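Local atomic coordinates of cytoplasmic Protein STM1381 (Salmonella enterica subsp. enterica serovar Typhimurium, PDB entry 3SOZ), a protein that is of unknown function but belongs to a family of putative glutamine amidotransferases with a class I glutaminase-like fold. Residues A[100-105]-A[134-139]; A[115-120]-A[214-219]; A[121-126]-A[148-153]; A[180-185]-A[198-203]. All blocks are in the same frame, centred on the assembly; numbering follows the deposited sequence.

Interaction 1. Residues A[100-105]-A[134-139]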
loop_
_atom_site.group_PDB
_atom_site.type_symbol
_atom_site.label_atom_id
_atom_site.label_comp_id
_atom_site.label_asym_id
_atom_site.label_seq_id
_atom_site.Cartn_x
_atom_site.Cartn_y
_atom_site.Cartn_z
ATOM N N ALA A 100 -5.202 17.323 -14.881
ATOM C CA ALA A 100 -6.339 16.686 -15.622
ATOM C C ALA A 100 -7.604 16.459 -14.807
ATOM O O ALA A 100 -8.703 16.330 -15.360
ATOM C CB ALA A 100 -5.902 15.365 -16.212
ATOM N N LEU A 101 -7.438 16.383 -13.490
ATOM C CA LEU A 101 -8.525 16.098 -12.573
ATOM C C LEU A 101 -9.183 17.412 -12.155
ATOM O O LEU A 101 -10.381 17.431 -11.821
ATOM C CB LEU A 101 -7.995 15.323 -11.359
ATOM C CG LEU A 101 -8.114 13.791 -11.194
ATOM C CD1 LEU A 101 -8.423 12.977 -12.465
ATOM C CD2 LEU A 101 -6.905 13.209 -10.471
ATOM N N GLN A 102 -8.402 18.501 -12.154
ATOM C CA GLN A 102 -8.972 19.828 -12.019
ATOM C C GLN A 102 -9.844 20.011 -13.239
ATOM O O GLN A 102 -10.984 20.436 -13.114
ATOM C CB GLN A 102 -7.911 20.938 -11.978
ATOM C CG GLN A 102 -7.695 21.614 -10.629
ATOM C CD GLN A 102 -8.981 21.941 -9.907
ATOM O OE1 GLN A 102 -8.980 22.102 -8.692
ATOM N NE2 GLN A 102 -10.078 22.029 -10.637
ATOM N N LEU A 103 -9.318 19.659 -14.411
ATOM C CA LEU A 103 -10.103 19.755 -15.629
ATOM C C LEU A 103 -11.455 19.082 -15.545
ATOM O O LEU A 103 -12.449 19.666 -15.968
ATOM C CB LEU A 103 -9.338 19.241 -16.854
ATOM C CG LEU A 103 -8.479 20.333 -17.496
ATOM C CD1 LEU A 103 -7.191 19.804 -18.196
ATOM C CD2 LEU A 103 -9.357 21.199 -18.426
ATOM N N ILE A 104 -11.504 17.866 -15.010
ATOM C CA ILE A 104 -12.769 17.144 -14.925
ATOM C C ILE A 104 -13.660 17.805 -13.870
ATOM O O ILE A 104 -14.872 17.966 -14.071
ATOM C CB ILE A 104 -12.551 15.633 -14.714
ATOM C CG1 ILE A 104 -12.024 15.015 -16.015
ATOM C CG2 ILE A 104 -13.849 14.921 -14.333
ATOM C CD1 ILE A 104 -11.084 13.875 -15.832
ATOM N N ALA A 105 -13.048 18.236 -12.779
ATOM C CA ALA A 105 -13.764 18.927 -11.734
ATOM C C ALA A 105 -14.452 20.188 -12.271
ATOM O O ALA A 105 -15.678 20.381 -12.071
ATOM C CB ALA A 105 -12.815 19.292 -10.594
ATOM N N ASN A 134 -6.934 11.388 -2.037
ATOM C CA ASN A 134 -5.950 12.474 -1.949
ATOM C C ASN A 134 -5.873 13.237 -3.278
ATOM O O ASN A 134 -4.799 13.418 -3.894
ATOM C CB ASN A 134 -4.589 11.875 -1.586
ATOM C CG ASN A 134 -4.718 10.804 -0.522
ATOM O OD1 ASN A 134 -5.339 11.037 0.523
ATOM N ND2 ASN A 134 -4.170 9.617 -0.782
ATOM N N THR A 135 -7.029 13.674 -3.737
ATOM C CA THR A 135 -7.163 14.111 -5.103
ATOM C C THR A 135 -8.241 15.160 -5.098
ATOM O O THR A 135 -9.140 15.143 -4.258
ATOM C CB THR A 135 -7.502 12.891 -5.995
ATOM O OG1 THR A 135 -6.348 12.532 -6.724
ATOM C CG2 THR A 135 -8.572 13.159 -6.976
ATOM N N VAL A 136 -8.150 16.085 -6.031
ATOM C CA VAL A 136 -9.243 17.028 -6.241
ATOM C C VAL A 136 -10.614 16.338 -6.424
ATOM O O VAL A 136 -11.557 16.738 -5.767
ATOM C CB VAL A 136 -8.928 18.031 -7.356
ATOM C CG1 VAL A 136 -10.190 18.811 -7.708
ATOM C CG2 VAL A 136 -7.804 18.970 -6.868
ATOM N N LEU A 137 -10.722 15.289 -7.245
ATOM C CA LEU A 137 -12.012 14.584 -7.418
ATOM C C LEU A 137 -12.695 14.160 -6.141
ATOM O O LEU A 137 -13.888 13.912 -6.164
ATOM C CB LEU A 137 -11.908 13.345 -8.308
ATOM C CG LEU A 137 -12.024 13.431 -9.828
ATOM C CD1 LEU A 137 -12.675 12.160 -10.411
ATOM C CD2 LEU A 137 -12.817 14.655 -10.287
ATOM N N ALA A 138 -11.970 14.041 -5.036
ATOM C CA ALA A 138 -12.599 13.574 -3.794
ATOM C C ALA A 138 -13.808 14.465 -3.529
ATOM O O ALA A 138 -14.937 13.996 -3.326
ATOM C CB ALA A 138 -11.621 13.624 -2.628
ATOM N N GLU A 139 -13.535 15.762 -3.587
ATOM C CA GLU A 139 -14.510 16.849 -3.497
ATOM C C GLU A 139 -15.707 16.693 -4.467
ATOM O O GLU A 139 -16.826 16.908 -4.078
ATOM C CB GLU A 139 -13.736 18.129 -3.803
ATOM C CG GLU A 139 -13.985 19.365 -2.949
ATOM C CD GLU A 139 -13.680 20.634 -3.773
ATOM O OE1 GLU A 139 -14.404 20.876 -4.772
ATOM O OE2 GLU A 139 -12.718 21.367 -3.448
#
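Leu101 and Leu137 meet at their branch points, CG to CG 4.2 Å, with the two side chains crossing at about a right angle, where the loop and first residue of helix 137-140 pack against helix 100-109 on one side of the parallel sheet of an alpha/beta, amidotransferase-like domain. Leu137 CD2 lies against the helix, 4.0 Å from Leu101 O, with Ile104 CG2 also beside it. Next to this pair, Leu101 CD2 touches Thr135 CG2 at 3.9 Å. Val136, partly exposed, packs beside them. Its CG1, anti to the backbone N (chi1 169°), lies 3.9 Å from Ala105 CB and 3.6 Å from Gln102 OE1, and the Gln102 chain bends at chi2 to bring its amide up to the valine. No hydrogen bond joins the two segments, and the contact rests mainly on van der Waals packing, mostly of apolar groups. In the second shell, Phe84 of helix 81-85 touches both Leu101 and Ile104, while Leu114 of strand 113-117 meets Ile104 and Leu137 and continues the apolar layer onto the sheet. At the start of helix 100-109, Asp99 OD1 accepts from both Leu101 N and Gln102 N.

Interaction 2. Residues A[115-120]-A[214-219]. With GOL (glycerol), chain D.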
loop_
_atom_site.group_PDB
_atom_site.type_symbol
_atom_site.label_atom_id
_atom_site.label_comp_id
_atom_site.label_asym_id
_atom_site.label_seq_id
_atom_site.Cartn_x
_atom_site.Cartn_y
_atom_site.Cartn_z
ATOM N N LEU A 115 -19.545 10.009 -14.316
ATOM C CA LEU A 115 -19.733 8.691 -13.702
ATOM C C LEU A 115 -18.404 7.967 -13.433
ATOM O O LEU A 115 -17.556 7.849 -14.314
ATOM C CB LEU A 115 -20.679 7.813 -14.545
ATOM C CG LEU A 115 -20.735 6.316 -14.206
ATOM C CD1 LEU A 115 -21.573 6.098 -12.949
ATOM C CD2 LEU A 115 -21.286 5.495 -15.378
HETATM N N MSE A 116 -18.231 7.495 -12.206
HETATM C CA MSE A 116 -17.145 6.586 -11.897
HETATM C C MSE A 116 -17.679 5.197 -11.580
HETATM O O MSE A 116 -18.537 5.028 -10.698
HETATM C CB MSE A 116 -16.258 7.101 -10.753
HETATM C CG MSE A 116 -15.049 6.159 -10.418
HETATM SE SE MSE A 116 -13.680 6.949 -9.215
HETATM C CE MSE A 116 -12.612 7.717 -10.627
ATOM N N ILE A 117 -17.156 4.217 -12.317
ATOM C CA ILE A 117 -17.459 2.803 -12.099
ATOM C C ILE A 117 -16.321 2.152 -11.330
ATOM O O ILE A 117 -15.146 2.305 -11.686
ATOM C CB ILE A 117 -17.647 2.076 -13.424
ATOM C CG1 ILE A 117 -18.667 2.850 -14.267
ATOM C CG2 ILE A 117 -18.032 0.604 -13.175
ATOM C CD1 ILE A 117 -18.727 2.451 -15.730
ATOM N N GLY A 118 -16.667 1.424 -10.276
ATOM C CA GLY A 118 -15.648 0.777 -9.420
ATOM C C GLY A 118 -14.843 -0.330 -10.065
ATOM O O GLY A 118 -15.027 -0.663 -11.235
ATOM N N GLY A 119 -13.956 -0.916 -9.265
ATOM C CA GLY A 119 -12.981 -1.913 -9.738
ATOM C C GLY A 119 -11.664 -1.717 -8.967
ATOM O O GLY A 119 -11.584 -0.927 -8.024
ATOM N N TYR A 120 -10.626 -2.420 -9.373
ATOM C CA TYR A 120 -9.407 -2.361 -8.650
ATOM C C TYR A 120 -8.676 -1.012 -8.681
ATOM O O TYR A 120 -7.955 -0.676 -7.726
ATOM C CB TYR A 120 -8.484 -3.470 -9.141
ATOM C CG TYR A 120 -8.838 -4.773 -8.529
ATOM C CD1 TYR A 120 -10.056 -4.940 -7.854
ATOM C CD2 TYR A 120 -7.978 -5.860 -8.633
ATOM C CE1 TYR A 120 -10.388 -6.174 -7.287
ATOM C CE2 TYR A 120 -8.309 -7.119 -8.080
ATOM C CZ TYR A 120 -9.509 -7.267 -7.418
ATOM O OH TYR A 120 -9.825 -8.488 -6.894
ATOM N N CYS A 214 -22.264 10.444 -10.461
ATOM C CA CYS A 214 -22.696 9.114 -10.086
ATOM C C CYS A 214 -21.504 8.158 -9.843
ATOM O O CYS A 214 -20.534 8.131 -10.611
ATOM C CB CYS A 214 -23.648 8.587 -11.156
ATOM S SG CYS A 214 -24.277 6.952 -10.881
ATOM N N CYS A 215 -21.600 7.413 -8.745
ATOM C CA CYS A 215 -20.673 6.366 -8.381
ATOM C C CYS A 215 -21.379 5.036 -8.365
ATOM O O CYS A 215 -22.422 4.876 -7.733
ATOM C CB CYS A 215 -20.139 6.614 -7.000
ATOM S SG CYS A 215 -19.101 8.032 -6.991
ATOM N N PHE A 216 -20.801 4.082 -9.071
ATOM C CA PHE A 216 -21.268 2.724 -9.040
ATOM C C PHE A 216 -20.132 1.909 -8.422
ATOM O O PHE A 216 -19.003 1.946 -8.919
ATOM C CB PHE A 216 -21.635 2.255 -10.464
ATOM C CG PHE A 216 -22.070 0.836 -10.522
ATOM C CD1 PHE A 216 -23.356 0.476 -10.134
ATOM C CD2 PHE A 216 -21.175 -0.161 -10.885
ATOM C CE1 PHE A 216 -23.743 -0.863 -10.142
ATOM C CE2 PHE A 216 -21.561 -1.491 -10.899
ATOM C CZ PHE A 216 -22.838 -1.842 -10.527
ATOM N N ALA A 217 -20.422 1.193 -7.339
ATOM C CA ALA A 217 -19.368 0.648 -6.455
ATOM C C ALA A 217 -18.742 -0.658 -6.914
ATOM O O ALA A 217 -17.887 -1.201 -6.212
ATOM C CB ALA A 217 -19.861 0.492 -5.035
ATOM N N SER A 218 -19.160 -1.154 -8.073
ATOM C CA SER A 218 -18.701 -2.443 -8.553
ATOM C C SER A 218 -18.191 -2.228 -9.947
ATOM O O SER A 218 -17.987 -1.098 -10.356
ATOM C CB SER A 218 -19.820 -3.478 -8.539
ATOM O OG SER A 218 -19.327 -4.790 -8.749
ATOM N N ASP A 219 -17.956 -3.303 -10.666
ATOM C CA ASP A 219 -17.269 -3.220 -11.925
ATOM C C ASP A 219 -18.313 -3.541 -12.972
ATOM O O ASP A 219 -19.171 -4.388 -12.776
ATOM C CB ASP A 219 -16.145 -4.261 -11.965
ATOM C CG ASP A 219 -15.063 -3.962 -13.018
ATOM O OD1 ASP A 219 -15.327 -3.504 -14.144
ATOM O OD2 ASP A 219 -13.897 -4.241 -12.721
HETATM C C1 GOL D . -12.466 -6.031 -10.561
HETATM O O1 GOL D . -13.265 -6.544 -11.648
HETATM C C2 GOL D . -11.023 -5.773 -11.072
HETATM O O2 GOL D . -10.712 -4.487 -11.671
HETATM C C3 GOL D . -10.710 -6.914 -12.009
HETATM O O3 GOL D . -11.140 -7.998 -11.256
#
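Strands 115-117 and 214-216 run side by side as a parallel pair in the central sheet, their axes 4.8 Å apart at closest approach and their directions within 10° of each other, with Leu115, Met116 and Ile117 opposite Cys214, Cys215 and Phe216. The ladder alternates: Met116 N gives to Cys214 O (2.9 Å), Phe216 N to Met116 O (2.9 Å) and Gly118 N to Phe216 O (2.8 Å), the middle bond the straightest. On one face, Leu115 CD1 rests against Cys214 SG at 3.5 Å, and Ile117 CG2 reaches the edge of the Phe216 ring, 4.0 Å from CD2. Beyond the strand ends both chains open into loops that hold a glycerol, probably from the crystallisation liquor. Tyr120 N donates to its O2 (3.1 Å), O1 donates to Asp219 OD2 (2.6 Å), and C2 lies over one face of the Tyr120 ring, displaced toward the rim. His223 ND1 and Trp224 N also hydrogen-bond to the glycerol. Helix 235-246 covers the Leu115-Cys214 face through Val242, and its Trp239 meets Phe216 edge-to-face. Strand 73-77 flanks 115-117 on its other edge, and strand 200-208 pairs antiparallel with strand 211-216, its Leu203 and Met205 touching Cys214 and its Leu202 touching Phe216.

Interaction 3. Residues A[121-126]-A[148-153]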
loop_
_atom_site.group_PDB
_atom_site.type_symbol
_atom_site.label_atom_id
_atom_site.label_comp_id
_atom_site.label_asym_id
_atom_site.label_seq_id
_atom_site.Cartn_x
_atom_site.Cartn_y
_atom_site.Cartn_z
ATOM N N LEU A 121 -8.825 -0.262 -9.765
ATOM C CA LEU A 121 -8.201 1.038 -9.843
ATOM C C LEU A 121 -9.206 2.213 -9.758
ATOM O O LEU A 121 -9.006 3.261 -10.380
ATOM C CB LEU A 121 -7.377 1.111 -11.122
ATOM C CG LEU A 121 -6.148 0.236 -11.132
ATOM C CD1 LEU A 121 -5.606 0.124 -12.528
ATOM C CD2 LEU A 121 -5.078 0.759 -10.108
ATOM N N SER A 122 -10.282 2.014 -9.012
ATOM C CA SER A 122 -11.287 3.032 -8.806
ATOM C C SER A 122 -11.313 3.325 -7.337
ATOM O O SER A 122 -10.880 2.497 -6.478
ATOM C CB SER A 122 -12.691 2.556 -9.211
ATOM O OG SER A 122 -12.864 2.364 -10.616
ATOM N N PHE A 123 -11.869 4.490 -7.042
ATOM C CA PHE A 123 -11.991 4.970 -5.661
ATOM C C PHE A 123 -10.640 4.888 -4.921
ATOM O O PHE A 123 -9.688 5.559 -5.336
ATOM C CB PHE A 123 -13.196 4.325 -4.945
ATOM C CG PHE A 123 -14.446 4.328 -5.788
ATOM C CD1 PHE A 123 -15.186 5.507 -5.970
ATOM C CD2 PHE A 123 -14.864 3.171 -6.445
ATOM C CE1 PHE A 123 -16.324 5.524 -6.791
ATOM C CE2 PHE A 123 -16.004 3.167 -7.250
ATOM C CZ PHE A 123 -16.741 4.361 -7.423
ATOM N N THR A 124 -10.555 4.110 -3.844
ATOM C CA THR A 124 -9.274 3.874 -3.218
ATOM C C THR A 124 -8.548 2.729 -3.931
ATOM O O THR A 124 -7.356 2.823 -4.169
ATOM C CB THR A 124 -9.388 3.729 -1.664
ATOM O OG1 THR A 124 -9.896 4.963 -1.106
ATOM C CG2 THR A 124 -8.024 3.421 -1.000
ATOM N N GLY A 125 -9.260 1.683 -4.324
ATOM C CA GLY A 125 -8.698 0.605 -5.140
ATOM C C GLY A 125 -7.788 -0.370 -4.434
ATOM O O GLY A 125 -7.470 -0.213 -3.270
ATOM N N ILE A 126 -7.364 -1.387 -5.159
ATOM C CA ILE A 126 -6.514 -2.452 -4.595
ATOM C C ILE A 126 -5.172 -1.950 -4.118
ATOM O O ILE A 126 -4.572 -1.104 -4.744
ATOM C CB ILE A 126 -6.288 -3.583 -5.581
ATOM C CG1 ILE A 126 -5.398 -4.666 -4.921
ATOM C CG2 ILE A 126 -5.754 -3.057 -6.885
ATOM C CD1 ILE A 126 -5.580 -6.099 -5.500
ATOM N N VAL A 148 -7.758 2.866 3.602
ATOM C CA VAL A 148 -7.147 1.576 3.353
ATOM C C VAL A 148 -7.718 0.986 2.052
ATOM O O VAL A 148 -8.643 1.549 1.455
ATOM C CB VAL A 148 -7.425 0.580 4.500
ATOM C CG1 VAL A 148 -7.016 1.145 5.830
ATOM C CG2 VAL A 148 -8.916 0.121 4.514
ATOM N N ASP A 149 -7.124 -0.118 1.608
ATOM C CA ASP A 149 -7.670 -0.951 0.561
ATOM C C ASP A 149 -9.197 -1.132 0.636
ATOM O O ASP A 149 -9.724 -1.762 1.495
ATOM C CB ASP A 149 -6.950 -2.314 0.534
ATOM C CG ASP A 149 -7.346 -3.163 -0.654
ATOM O OD1 ASP A 149 -8.512 -3.134 -1.075
ATOM O OD2 ASP A 149 -6.493 -3.889 -1.170
ATOM N N ASP A 150 -9.854 -0.523 -0.329
ATOM C CA ASP A 150 -11.268 -0.540 -0.647
ATOM C C ASP A 150 -11.986 -1.844 -0.922
ATOM O O ASP A 150 -13.217 -1.839 -0.936
ATOM C CB ASP A 150 -11.363 0.119 -2.025
ATOM C CG ASP A 150 -12.040 1.402 -1.979
ATOM O OD1 ASP A 150 -12.490 1.796 -0.874
ATOM O OD2 ASP A 150 -12.114 2.028 -3.040
ATOM N N ARG A 151 -11.299 -2.916 -1.291
ATOM C CA ARG A 151 -12.096 -3.971 -1.958
ATOM C C ARG A 151 -12.908 -4.686 -0.907
ATOM O O ARG A 151 -12.470 -4.780 0.231
ATOM C CB ARG A 151 -11.306 -5.004 -2.782
ATOM C CG ARG A 151 -10.195 -4.501 -3.741
ATOM C CD ARG A 151 -8.869 -4.871 -3.100
ATOM N NE ARG A 151 -8.545 -6.274 -3.259
ATOM C CZ ARG A 151 -7.708 -6.952 -2.485
ATOM N NH1 ARG A 151 -7.082 -6.375 -1.458
ATOM N NH2 ARG A 151 -7.477 -8.228 -2.757
ATOM N N VAL A 152 -14.114 -5.120 -1.279
ATOM C CA VAL A 152 -14.831 -6.118 -0.521
ATOM C C VAL A 152 -15.023 -7.243 -1.517
ATOM O O VAL A 152 -15.732 -7.074 -2.521
ATOM C CB VAL A 152 -16.171 -5.577 0.007
ATOM C CG1 VAL A 152 -16.789 -6.542 1.017
ATOM C CG2 VAL A 152 -15.964 -4.244 0.662
ATOM N N GLU A 153 -14.332 -8.365 -1.282
ATOM C CA GLU A 153 -14.378 -9.478 -2.231
ATOM C C GLU A 153 -15.490 -10.362 -1.782
ATOM O O GLU A 153 -15.609 -10.630 -0.580
ATOM C CB GLU A 153 -13.080 -10.278 -2.288
ATOM C CG GLU A 153 -11.868 -9.451 -2.521
ATOM C CD GLU A 153 -11.641 -9.052 -3.986
ATOM O OE1 GLU A 153 -12.516 -9.301 -4.859
ATOM O OE2 GLU A 153 -10.541 -8.480 -4.255
#
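Thr124 and Asp150 form the buried, closely fitted end of this contact. One carboxylate oxygen, Asp150 OD2, takes two successive backbone N-H groups, Thr124 N at 2.7 Å and Gly125 N at 3.1 Å, the second bond straighter (162° against 142°). Both donors come from the same face of the carboxylate and well above its plane. Asn183 ND2 adds a weak third bond to the same oxygen, which would help to offset its buried charge. The Thr124 side chain passes the acid obliquely, its CB 3.5 Å from Asp150 CG. Its OG1 is hydrogen-bonded to Leu146 O, while CG2, anti to the backbone N, is directed at Val148 O. The loop that follows strand 113-117 is thereby fixed to the irregular run entering strand 151-154, which lies antiparallel to strand 175-187 in the extension of the central sheet. Phe123 turns its ring away from this segment and packs on Asn183 and Leu185. Toward the partly exposed side the fit is broader and mostly non-polar on the loop's part. Ile126 CD1 lies over one face of the Arg151 guanidinium, offset toward its rim and 3.8 Å from CZ; the Ile126 chain reaches there with CG1 anti to the backbone N (chi1 -180°). The guanidinium is tied down by salt bridges from Arg151 NH1 to Asp149 OD2 (2.6 Å) and from NE to Glu153 OE2 (3.1 Å). Asp149 OD2 also accepts from Glu127 N. The remaining nitrogen, Arg151 NH2, donates to Asn82 OD1 of the third subunit, carrying this edge into the assembly interface.

Interaction 4. Residues A[180-185]-A[198-203]; sequences LGYNKL and NGDPLL
Tyr182 OH is gripped twice across this contact: it donates to Asp200 OD2 at 2.8 Å and accepts from Asn198 ND2 at 3.1 Å, the latter bond fairly straight at 161°. The phenol proton is directed to the anti lone pair of Asp200 OD2; that oxygen lies at the ring edge, in the ring plane, with the ring and carboxylate planes 60° apart. Asn198 approaches with the hydroxyl nearly in its own amide plane. Tyr182 CG sits between the backbone N and the carbonyl carbon (chi1 61°), which carries the ring across from strand 175-187 to the turn of the antiparallel hairpin formed by strands 192-197 and 200-208. Asn198 and Gly199 both have positive phi at that turn. Lys184, its chain fully extended, runs past Asp200, CG 3.9 Å from OD2; its NZ stays 4.8 Å from Asp200 OD2, an opposite charge near the carboxylate but not in contact with it. Further along, where no backbone hydrogen bond joins the segments, a water accepts from Leu185 N (2.9 Å) and donates to Asn183 O (3.0 Å); its link to Pro201 O is modelled very short, so the bridge is less certain. The Pro201 ring packs its CG and CD against Leu185 O.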
loop_
_atom_site.group_PDB
_atom_site.type_symbol
_atom_site.label_atom_id
_atom_site.label_comp_id
_atom_site.label_asym_id
_atom_site.label_seq_id
_atom_site.Cartn_x
_atom_site.Cartn_y
_atom_site.Cartn_z
ATOM N N LEU A 180 -19.446 -10.045 -7.690
ATOM C CA LEU A 180 -18.381 -10.704 -6.941
ATOM C C LEU A 180 -17.472 -9.802 -6.084
ATOM O O LEU A 180 -16.539 -10.300 -5.407
ATOM C CB LEU A 180 -17.558 -11.577 -7.860
ATOM C CG LEU A 180 -18.346 -12.625 -8.635
ATOM C CD1 LEU A 180 -17.398 -13.551 -9.366
ATOM C CD2 LEU A 180 -19.135 -13.414 -7.650
ATOM N N GLY A 181 -17.743 -8.498 -6.084
ATOM C CA GLY A 181 -17.081 -7.611 -5.156
ATOM C C GLY A 181 -17.441 -6.170 -5.466
ATOM O O GLY A 181 -18.130 -5.898 -6.451
ATOM N N TYR A 182 -16.997 -5.241 -4.619
ATOM C CA TYR A 182 -17.245 -3.837 -4.850
ATOM C C TYR A 182 -16.263 -3.037 -4.007
ATOM O O TYR A 182 -15.613 -3.563 -3.098
ATOM C CB TYR A 182 -18.709 -3.446 -4.458
ATOM C CG TYR A 182 -19.029 -3.695 -2.986
ATOM C CD1 TYR A 182 -19.410 -4.943 -2.555
ATOM C CD2 TYR A 182 -18.897 -2.707 -2.040
ATOM C CE1 TYR A 182 -19.672 -5.209 -1.249
ATOM C CE2 TYR A 182 -19.148 -2.981 -0.699
ATOM C CZ TYR A 182 -19.527 -4.262 -0.334
ATOM O OH TYR A 182 -19.786 -4.601 0.976
ATOM N N ASN A 183 -16.193 -1.748 -4.314
ATOM C CA ASN A 183 -15.494 -0.794 -3.495
ATOM C C ASN A 183 -16.401 -0.316 -2.363
ATOM O O ASN A 183 -17.539 0.070 -2.578
ATOM C CB ASN A 183 -15.059 0.381 -4.361
ATOM C CG ASN A 183 -13.942 0.029 -5.329
ATOM O OD1 ASN A 183 -14.161 -0.152 -6.534
ATOM N ND2 ASN A 183 -12.721 -0.044 -4.803
ATOM N N LYS A 184 -15.881 -0.330 -1.147
ATOM C CA LYS A 184 -16.651 0.016 0.008
ATOM C C LYS A 184 -16.540 1.503 0.114
ATOM O O LYS A 184 -15.423 2.019 0.177
ATOM C CB LYS A 184 -16.057 -0.616 1.250
ATOM C CG LYS A 184 -16.777 -0.252 2.520
ATOM C CD LYS A 184 -16.221 -1.005 3.711
ATOM C CE LYS A 184 -16.940 -0.563 5.004
ATOM N NZ LYS A 184 -16.666 -1.532 6.105
ATOM N N LEU A 185 -17.717 2.152 0.132
ATOM C CA LEU A 185 -17.898 3.587 0.246
ATOM C C LEU A 185 -18.935 3.957 1.315
ATOM O O LEU A 185 -19.640 3.115 1.892
ATOM C CB LEU A 185 -18.346 4.162 -1.093
ATOM C CG LEU A 185 -17.393 3.819 -2.235
ATOM C CD1 LEU A 185 -18.077 3.887 -3.541
ATOM C CD2 LEU A 185 -16.247 4.748 -2.206
ATOM N N ASN A 198 -24.393 -5.874 0.231
ATOM C CA ASN A 198 -23.791 -6.320 1.493
ATOM C C ASN A 198 -23.823 -5.217 2.544
ATOM O O ASN A 198 -22.870 -5.028 3.297
ATOM C CB ASN A 198 -22.354 -6.795 1.213
ATOM C CG ASN A 198 -21.686 -7.460 2.402
ATOM O OD1 ASN A 198 -22.247 -8.339 3.036
ATOM N ND2 ASN A 198 -20.456 -7.057 2.685
ATOM N N GLY A 199 -24.927 -4.462 2.564
ATOM C CA GLY A 199 -25.174 -3.408 3.571
ATOM C C GLY A 199 -24.272 -2.194 3.424
ATOM O O GLY A 199 -23.940 -1.548 4.433
ATOM N N ASP A 200 -23.872 -1.892 2.177
ATOM C CA ASP A 200 -23.006 -0.766 1.852
ATOM C C ASP A 200 -23.543 -0.141 0.576
ATOM O O ASP A 200 -24.240 -0.818 -0.181
ATOM C CB ASP A 200 -21.577 -1.248 1.567
ATOM C CG ASP A 200 -20.796 -1.558 2.813
ATOM O OD1 ASP A 200 -20.986 -0.831 3.812
ATOM O OD2 ASP A 200 -19.977 -2.531 2.786
ATOM N N PRO A 201 -23.187 1.134 0.294
ATOM C CA PRO A 201 -23.664 1.812 -0.932
ATOM C C PRO A 201 -23.275 1.117 -2.205
ATOM O O PRO A 201 -22.169 0.623 -2.318
ATOM C CB PRO A 201 -22.944 3.147 -0.886
ATOM C CG PRO A 201 -22.657 3.381 0.532
ATOM C CD PRO A 201 -22.587 2.078 1.247
ATOM N N LEU A 202 -24.141 1.097 -3.190
ATOM C CA LEU A 202 -23.730 0.569 -4.454
ATOM C C LEU A 202 -23.942 1.584 -5.570
ATOM O O LEU A 202 -23.142 1.658 -6.501
ATOM C CB LEU A 202 -24.443 -0.742 -4.736
ATOM C CG LEU A 202 -24.133 -1.628 -5.971
ATOM C CD1 LEU A 202 -25.262 -1.659 -7.002
ATOM C CD2 LEU A 202 -22.755 -1.399 -6.647
ATOM N N LEU A 203 -25.017 2.368 -5.477
ATOM C CA LEU A 203 -25.352 3.357 -6.501
ATOM C C LEU A 203 -25.607 4.620 -5.747
ATOM O O LEU A 203 -26.534 4.696 -4.961
ATOM C CB LEU A 203 -26.620 2.980 -7.243
ATOM C CG LEU A 203 -26.556 3.080 -8.760
ATOM C CD1 LEU A 203 -27.951 3.188 -9.335
ATOM C CD2 LEU A 203 -25.686 4.248 -9.205
HETATM O O HOH W 1 -20.016 0.919 -1.178
#

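How the interactions relate
From the N-terminal side, helix 100-109 enters first; interaction 1 closes the loop back to it from helix 137-140, after the chain has passed through strand 113-117. Interaction 2 starts on that strand and closes only at strand 211-216, so it crosses interaction 1 and encloses interactions 3 and 4, which follow in series. Interaction 3 also crosses interaction 1. Interactions 2, 3 and 4 touch pairwise, their centres about 9 to 10 Å apart. Interaction 1 lies apart, among the helices flanking the parallel sheet; interaction 2 pairs two parallel strands of the sheet, interaction 3 ties the loop after strand 113-117 to strand 151-154, and interaction 4 joins strand 175-187 to the hairpin of strands 192-197 and 200-208.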